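Local coordinates for protein glycoside Hydrolase (Bacteroides uniformis, PDB 5T99) that probably hydrolyses galactose-containing sugars derived from agarose, as a family 2 glycoside hydrolase of a human gut bacterium that binds d-galacto-isofagomine, at residues F49-W54 / W87-F92; C635-L640 / L647-K652. All coordinates share one frame; numbering follows the deposited sequence.

Contact 1: residues F49-W54 / W87-F92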
loop_
_atom_site.group_PDB
_atom_site.type_symbol
_atom_site.label_atom_id
_atom_site.label_comp_id
_atom_site.label_asym_id
_atom_site.label_seq_id
_atom_site.Cartn_x
_atom_site.Cartn_y
_atom_site.Cartn_z
ATOM N N PHE A 49 -13.881 30.230 19.678
ATOM C CA PHE A 49 -13.439 29.177 20.600
ATOM C C PHE A 49 -11.939 29.322 20.915
ATOM O O PHE A 49 -11.161 29.733 20.052
ATOM C CB PHE A 49 -13.739 27.783 20.023
ATOM C CG PHE A 49 -13.301 26.649 20.914
ATOM C CD1 PHE A 49 -14.150 26.150 21.904
ATOM C CD2 PHE A 49 -12.038 26.084 20.771
ATOM C CE1 PHE A 49 -13.742 25.108 22.725
ATOM C CE2 PHE A 49 -11.621 25.045 21.596
ATOM C CZ PHE A 49 -12.470 24.558 22.574
ATOM N N ASP A 50 -11.550 28.993 22.148
ATOM C CA ASP A 50 -10.169 29.139 22.617
ATOM C C ASP A 50 -9.471 27.778 22.572
ATOM O O ASP A 50 -9.682 26.931 23.440
ATOM C CB ASP A 50 -10.164 29.729 24.038
ATOM C CG ASP A 50 -8.757 29.917 24.619
ATOM O OD1 ASP A 50 -7.746 29.902 23.881
ATOM O OD2 ASP A 50 -8.668 30.087 25.849
ATOM N N ASP A 51 -8.626 27.592 21.558
ATOM C CA ASP A 51 -7.866 26.344 21.365
ATOM C C ASP A 51 -6.386 26.486 21.731
ATOM O O ASP A 51 -5.544 25.741 21.220
ATOM C CB ASP A 51 -8.027 25.832 19.915
ATOM C CG ASP A 51 -7.525 26.825 18.849
ATOM O OD1 ASP A 51 -6.925 27.878 19.163
ATOM O OD2 ASP A 51 -7.769 26.542 17.666
ATOM N N ASP A 52 -6.070 27.425 22.627
ATOM C CA ASP A 52 -4.673 27.712 22.990
ATOM C C ASP A 52 -4.007 26.578 23.794
ATOM O O ASP A 52 -2.788 26.420 23.750
ATOM C CB ASP A 52 -4.581 29.043 23.748
ATOM C CG ASP A 52 -3.170 29.610 23.770
ATOM O OD1 ASP A 52 -2.579 29.687 24.872
ATOM O OD2 ASP A 52 -2.650 29.965 22.685
ATOM N N SER A 53 -4.797 25.791 24.519
ATOM C CA SER A 53 -4.274 24.626 25.252
ATOM C C SER A 53 -4.060 23.394 24.360
ATOM O O SER A 53 -3.352 22.470 24.755
ATOM C CB SER A 53 -5.224 24.249 26.396
ATOM O OG SER A 53 -6.509 23.899 25.890
ATOM N N TRP A 54 -4.693 23.380 23.179
ATOM C CA TRP A 54 -4.669 22.225 22.269
ATOM C C TRP A 54 -3.256 21.952 21.754
ATOM O O TRP A 54 -2.488 22.877 21.480
ATOM C CB TRP A 54 -5.610 22.444 21.067
ATOM C CG TRP A 54 -7.089 22.401 21.371
ATOM C CD1 TRP A 54 -7.695 22.623 22.571
ATOM C CD2 TRP A 54 -8.146 22.150 20.434
ATOM N NE1 TRP A 54 -9.056 22.503 22.446
ATOM C CE2 TRP A 54 -9.361 22.209 21.147
ATOM C CE3 TRP A 54 -8.180 21.860 19.059
ATOM C CZ2 TRP A 54 -10.605 22.000 20.536
ATOM C CZ3 TRP A 54 -9.421 21.653 18.445
ATOM C CH2 TRP A 54 -10.614 21.724 19.186
ATOM N N TRP A 87 -10.890 16.439 17.225
ATOM C CA TRP A 87 -11.112 17.748 16.644
ATOM C C TRP A 87 -9.800 18.296 16.119
ATOM O O TRP A 87 -8.763 18.148 16.771
ATOM C CB TRP A 87 -11.664 18.719 17.688
ATOM C CG TRP A 87 -13.155 18.689 17.889
ATOM C CD1 TRP A 87 -13.853 17.926 18.785
ATOM C CD2 TRP A 87 -14.122 19.482 17.206
ATOM N NE1 TRP A 87 -15.202 18.190 18.692
ATOM C CE2 TRP A 87 -15.393 19.148 17.737
ATOM C CE3 TRP A 87 -14.044 20.437 16.186
ATOM C CZ2 TRP A 87 -16.567 19.730 17.288
ATOM C CZ3 TRP A 87 -15.223 21.031 15.741
ATOM C CH2 TRP A 87 -16.469 20.672 16.296
ATOM N N TYR A 88 -9.859 18.932 14.944
ATOM C CA TYR A 88 -8.727 19.686 14.402
ATOM C C TYR A 88 -9.170 21.101 14.070
ATOM O O TYR A 88 -10.253 21.298 13.533
ATOM C CB TYR A 88 -8.171 19.049 13.139
ATOM C CG TYR A 88 -7.596 17.663 13.290
ATOM C CD1 TYR A 88 -6.221 17.458 13.302
ATOM C CD2 TYR A 88 -8.429 16.546 13.362
ATOM C CE1 TYR A 88 -5.691 16.176 13.406
ATOM C CE2 TYR A 88 -7.910 15.264 13.470
ATOM C CZ TYR A 88 -6.545 15.093 13.488
ATOM O OH TYR A 88 -6.036 13.842 13.589
ATOM N N ARG A 89 -8.319 22.075 14.382
ATOM C CA ARG A 89 -8.571 23.473 14.056
ATOM C C ARG A 89 -7.310 24.076 13.490
ATOM O O ARG A 89 -6.227 23.788 13.975
ATOM C CB ARG A 89 -8.958 24.265 15.308
ATOM C CG ARG A 89 -10.370 24.029 15.822
ATOM C CD ARG A 89 -10.564 24.744 17.161
ATOM N NE ARG A 89 -10.411 26.204 17.055
ATOM C CZ ARG A 89 -11.381 27.079 16.775
ATOM N NH1 ARG A 89 -12.629 26.694 16.531
ATOM N NH2 ARG A 89 -11.093 28.371 16.723
ATOM N N LYS A 90 -7.456 24.905 12.465
ATOM C CA LYS A 90 -6.350 25.686 11.925
ATOM C C LYS A 90 -6.822 27.118 11.747
ATOM O O LYS A 90 -7.893 27.350 11.199
ATOM C CB LYS A 90 -5.868 25.117 10.592
ATOM C CG LYS A 90 -4.749 25.925 9.948
ATOM C CD LYS A 90 -4.060 25.176 8.817
ATOM C CE LYS A 90 -3.002 26.044 8.141
ATOM N NZ LYS A 90 -2.244 25.339 7.067
ATOM N N THR A 91 -6.007 28.063 12.213
ATOM C CA THR A 91 -6.339 29.485 12.200
ATOM C C THR A 91 -5.346 30.167 11.263
ATOM O O THR A 91 -4.140 29.956 11.398
ATOM C CB THR A 91 -6.268 30.083 13.631
ATOM O OG1 THR A 91 -7.142 29.349 14.497
ATOM C CG2 THR A 91 -6.672 31.551 13.663
ATOM N N PHE A 92 -5.846 30.965 10.320
ATOM C CA PHE A 92 -5.001 31.532 9.264
ATOM C C PHE A 92 -5.534 32.865 8.748
ATOM O O PHE A 92 -6.747 33.067 8.670
ATOM C CB PHE A 92 -4.839 30.531 8.094
ATOM C CG PHE A 92 -6.136 30.147 7.415
ATOM C CD1 PHE A 92 -6.538 30.774 6.239
ATOM C CD2 PHE A 92 -6.965 29.168 7.960
ATOM C CE1 PHE A 92 -7.734 30.429 5.622
ATOM C CE2 PHE A 92 -8.161 28.817 7.344
ATOM C CZ PHE A 92 -8.543 29.444 6.170
#
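R89 NE donates to D51 OD2 at 2.7 Å, the N-H...O angle being 156°, in a salt bridge that ties a loop to strand 86-93 of the sugar-binding domain of this family 2 enzyme. The oxygen lies in the guanidinium plane, at its edge, whereas the nitrogen comes from well above the carboxylate plane; the carboxylate and guanidinium planes stand steeply to each other. D51 reaches the arginine because CG stands between its backbone N and carbonyl carbon (chi1 60°). A bend at chi3 (62°) turns the end of R89, while NH1, on the other side of CZ from NE, donates to A44 O and A46 O. With a carboxylate and two carbonyls as acceptors, this buried head needs the several donors that arginine offers. F49 CB lies over one guanidinium face, toward its rim, 3.8 Å from NH1.

The loop keeps its own shape through an Asx turn, in which D50 OD1 accepts from D52 N at 3.2 Å, and through a bond from W54 N to D51 O. W54 sends in a long, flat indole that reaches from loop to strand, its benzo edge apolar enough to lie against methylenes. The side chain crosses that of R89 at about a right angle; of its six-membered ring, CZ3 rests 3.5 Å from R89 CD, and the neighbouring CH2 lies 3.5 Å from W87 CB.

Contact 2: residues C635-L640 / L647-K652; sequences CYEAEL and LGKRVK
At G648 the pairing of L640 with its partner strand slips by one residue: L640 O accepts from L647 N at 2.8 Å, while L640 N makes no hydrogen bond to G648 O, which instead accepts from W679 NE1. Glycine suits this irregular place because its backbone, with phi at 112°, takes a conformation that crowds a residue with a side chain. The rest is an antiparallel beta hairpin. A638 and R650 form a hydrogen-bonded pair, R650 N giving to A638 O at 2.8 Å and A638 N to R650 O, flanked by the non-hydrogen-bonded pairs E637-V651 and E639-K649.

Where the hairpin opens, Y636 O is gripped twice, by K652 N at 3.0 Å and by a water that also donates to K652 O. The tyrosine ring swings back over V651, whose CG1 lies over one face in a CH-pi contact, 3.9 Å from the centroid; beta-branched V651 aims this methyl by holding it anti to its own N (chi1 179°). E637 shares a face with V651 and K649. Its OE2 comes to 3.4 Å from K649 CE but 4.0 Å from NZ, so the opposite charges probably attract without forming a salt bridge. E639, on the same face, turns its carboxylate to S646. A638 is small enough to lie against L677, and branched L640 packs beside W679 and V681, its CD2 3.8 Å from L647 CD1.

Strand 645-651 is the edge of its four-stranded sheet, and strand 637-642 lies between it and strand 687-693, where Y636 and E637 both face Y693 in a classic beta bulge. Strand 677-682 packs against A638 and L640 and provides W679 for a cation-pi contact with R650.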
loop_
_atom_site.group_PDB
_atom_site.type_symbol
_atom_site.label_atom_id
_atom_site.label_comp_id
_atom_site.label_asym_id
_atom_site.label_seq_id
_atom_site.Cartn_x
_atom_site.Cartn_y
_atom_site.Cartn_z
ATOM N N CYS A 635 17.116 -22.813 -7.634
ATOM C CA CYS A 635 18.099 -23.626 -8.365
ATOM C C CYS A 635 17.663 -25.088 -8.533
ATOM O O CYS A 635 16.787 -25.581 -7.835
ATOM C CB CYS A 635 19.458 -23.571 -7.661
ATOM S SG CYS A 635 20.115 -21.904 -7.460
ATOM N N TYR A 636 18.295 -25.764 -9.475
ATOM C CA TYR A 636 17.972 -27.145 -9.795
ATOM C C TYR A 636 18.041 -28.093 -8.574
ATOM O O TYR A 636 17.172 -28.965 -8.425
ATOM C CB TYR A 636 18.889 -27.620 -10.917
ATOM C CG TYR A 636 18.837 -29.092 -11.183
ATOM C CD1 TYR A 636 17.816 -29.642 -11.956
ATOM C CD2 TYR A 636 19.818 -29.944 -10.672
ATOM C CE1 TYR A 636 17.763 -31.006 -12.203
ATOM C CE2 TYR A 636 19.779 -31.304 -10.922
ATOM C CZ TYR A 636 18.749 -31.835 -11.681
ATOM O OH TYR A 636 18.707 -33.196 -11.922
ATOM N N GLU A 637 19.047 -27.912 -7.713
ATOM C CA GLU A 637 19.238 -28.760 -6.514
ATOM C C GLU A 637 19.986 -28.038 -5.390
ATOM O O GLU A 637 20.548 -26.970 -5.598
ATOM C CB GLU A 637 20.006 -30.041 -6.871
ATOM C CG GLU A 637 21.494 -29.828 -7.143
ATOM C CD GLU A 637 22.180 -31.049 -7.732
ATOM O OE1 GLU A 637 23.207 -30.876 -8.433
ATOM O OE2 GLU A 637 21.697 -32.180 -7.495
ATOM N N ALA A 638 20.013 -28.649 -4.214
ATOM C CA ALA A 638 20.813 -28.141 -3.110
ATOM C C ALA A 638 21.374 -29.269 -2.252
ATOM O O ALA A 638 20.798 -30.357 -2.186
ATOM C CB ALA A 638 19.999 -27.190 -2.257
ATOM N N GLU A 639 22.500 -28.981 -1.597
ATOM C CA GLU A 639 23.221 -29.938 -0.757
ATOM C C GLU A 639 23.466 -29.295 0.591
ATOM O O GLU A 639 23.906 -28.155 0.654
ATOM C CB GLU A 639 24.558 -30.331 -1.408
ATOM C CG GLU A 639 25.285 -31.489 -0.713
ATOM C CD GLU A 639 26.422 -32.092 -1.533
ATOM O OE1 GLU A 639 26.890 -31.458 -2.501
ATOM O OE2 GLU A 639 26.856 -33.211 -1.195
ATOM N N LEU A 640 23.171 -30.036 1.657
ATOM C CA LEU A 640 23.294 -29.559 3.031
ATOM C C LEU A 640 24.577 -30.127 3.660
ATOM O O LEU A 640 24.926 -31.293 3.436
ATOM C CB LEU A 640 22.059 -30.001 3.821
ATOM C CG LEU A 640 21.766 -29.344 5.168
ATOM C CD1 LEU A 640 21.537 -27.847 5.010
ATOM C CD2 LEU A 640 20.550 -29.975 5.829
ATOM N N LEU A 647 25.189 -34.027 3.984
ATOM C CA LEU A 647 23.992 -34.762 4.404
ATOM C C LEU A 647 23.127 -35.162 3.222
ATOM O O LEU A 647 22.012 -35.628 3.417
ATOM C CB LEU A 647 23.166 -33.925 5.371
ATOM C CG LEU A 647 23.839 -33.549 6.691
ATOM C CD1 LEU A 647 23.046 -32.453 7.394
ATOM C CD2 LEU A 647 23.984 -34.758 7.597
ATOM N N GLY A 648 23.632 -34.983 2.001
ATOM C CA GLY A 648 22.923 -35.406 0.792
ATOM C C GLY A 648 22.427 -34.268 -0.089
ATOM O O GLY A 648 22.099 -33.181 0.386
ATOM N N LYS A 649 22.411 -34.533 -1.388
ATOM C CA LYS A 649 21.796 -33.663 -2.381
ATOM C C LYS A 649 20.284 -33.842 -2.311
ATOM O O LYS A 649 19.799 -34.912 -1.940
ATOM C CB LYS A 649 22.275 -34.035 -3.795
ATOM C CG LYS A 649 23.623 -33.440 -4.207
ATOM C CD LYS A 649 24.352 -34.221 -5.309
ATOM C CE LYS A 649 23.425 -34.871 -6.341
ATOM N NZ LYS A 649 24.167 -35.362 -7.536
ATOM N N ARG A 650 19.550 -32.791 -2.664
ATOM C CA ARG A 650 18.118 -32.898 -2.936
ATOM C C ARG A 650 17.715 -32.052 -4.147
ATOM O O ARG A 650 17.933 -30.836 -4.177
ATOM C CB ARG A 650 17.305 -32.553 -1.691
ATOM C CG ARG A 650 16.890 -33.790 -0.898
ATOM C CD ARG A 650 17.097 -33.586 0.575
ATOM N NE ARG A 650 16.978 -34.810 1.378
ATOM C CZ ARG A 650 17.915 -35.755 1.485
ATOM N NH1 ARG A 650 17.704 -36.793 2.278
ATOM N NH2 ARG A 650 19.055 -35.689 0.802
ATOM N N VAL A 651 17.147 -32.723 -5.149
ATOM C CA VAL A 651 16.791 -32.094 -6.418
ATOM C C VAL A 651 15.357 -31.568 -6.317
ATOM O O VAL A 651 14.452 -32.303 -5.912
ATOM C CB VAL A 651 16.930 -33.098 -7.578
ATOM C CG1 VAL A 651 16.538 -32.462 -8.913
ATOM C CG2 VAL A 651 18.352 -33.649 -7.629
ATOM N N LYS A 652 15.156 -30.300 -6.671
ATOM C CA LYS A 652 13.817 -29.701 -6.639
ATOM C C LYS A 652 12.942 -30.321 -7.726
ATOM O O LYS A 652 13.389 -30.479 -8.860
ATOM C CB LYS A 652 13.885 -28.191 -6.821
ATOM C CG LYS A 652 12.626 -27.489 -6.369
ATOM C CD LYS A 652 12.810 -25.988 -6.374
ATOM C CE LYS A 652 11.528 -25.272 -6.018
ATOM N NZ LYS A 652 11.701 -23.818 -6.244
HETATM O O HOH W 1 15.213 -29.608 -10.415
#

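In the fold
Contact 1 comes first along the chain and closes before contact 2 opens. Their centres are about 66 Å apart, their nearest atoms about 46 Å, and they lie on opposite sides of the chain's centre. Contact 1 sets a loop against strand 86-93 of the six-stranded sheet of the sugar-binding region, contact 2 belongs to a four-stranded sheet in the DUF4982 region; they share no strand. Between them in sequence lies the barrel of parallel strands that runs from 305-313 to 549-552, with E417 and E494 in the galacto-isofagomine pocket. One joins a loop to a strand through side chains, the other pairs neighbouring strands, and each is internal to a beta region apart from the barrel.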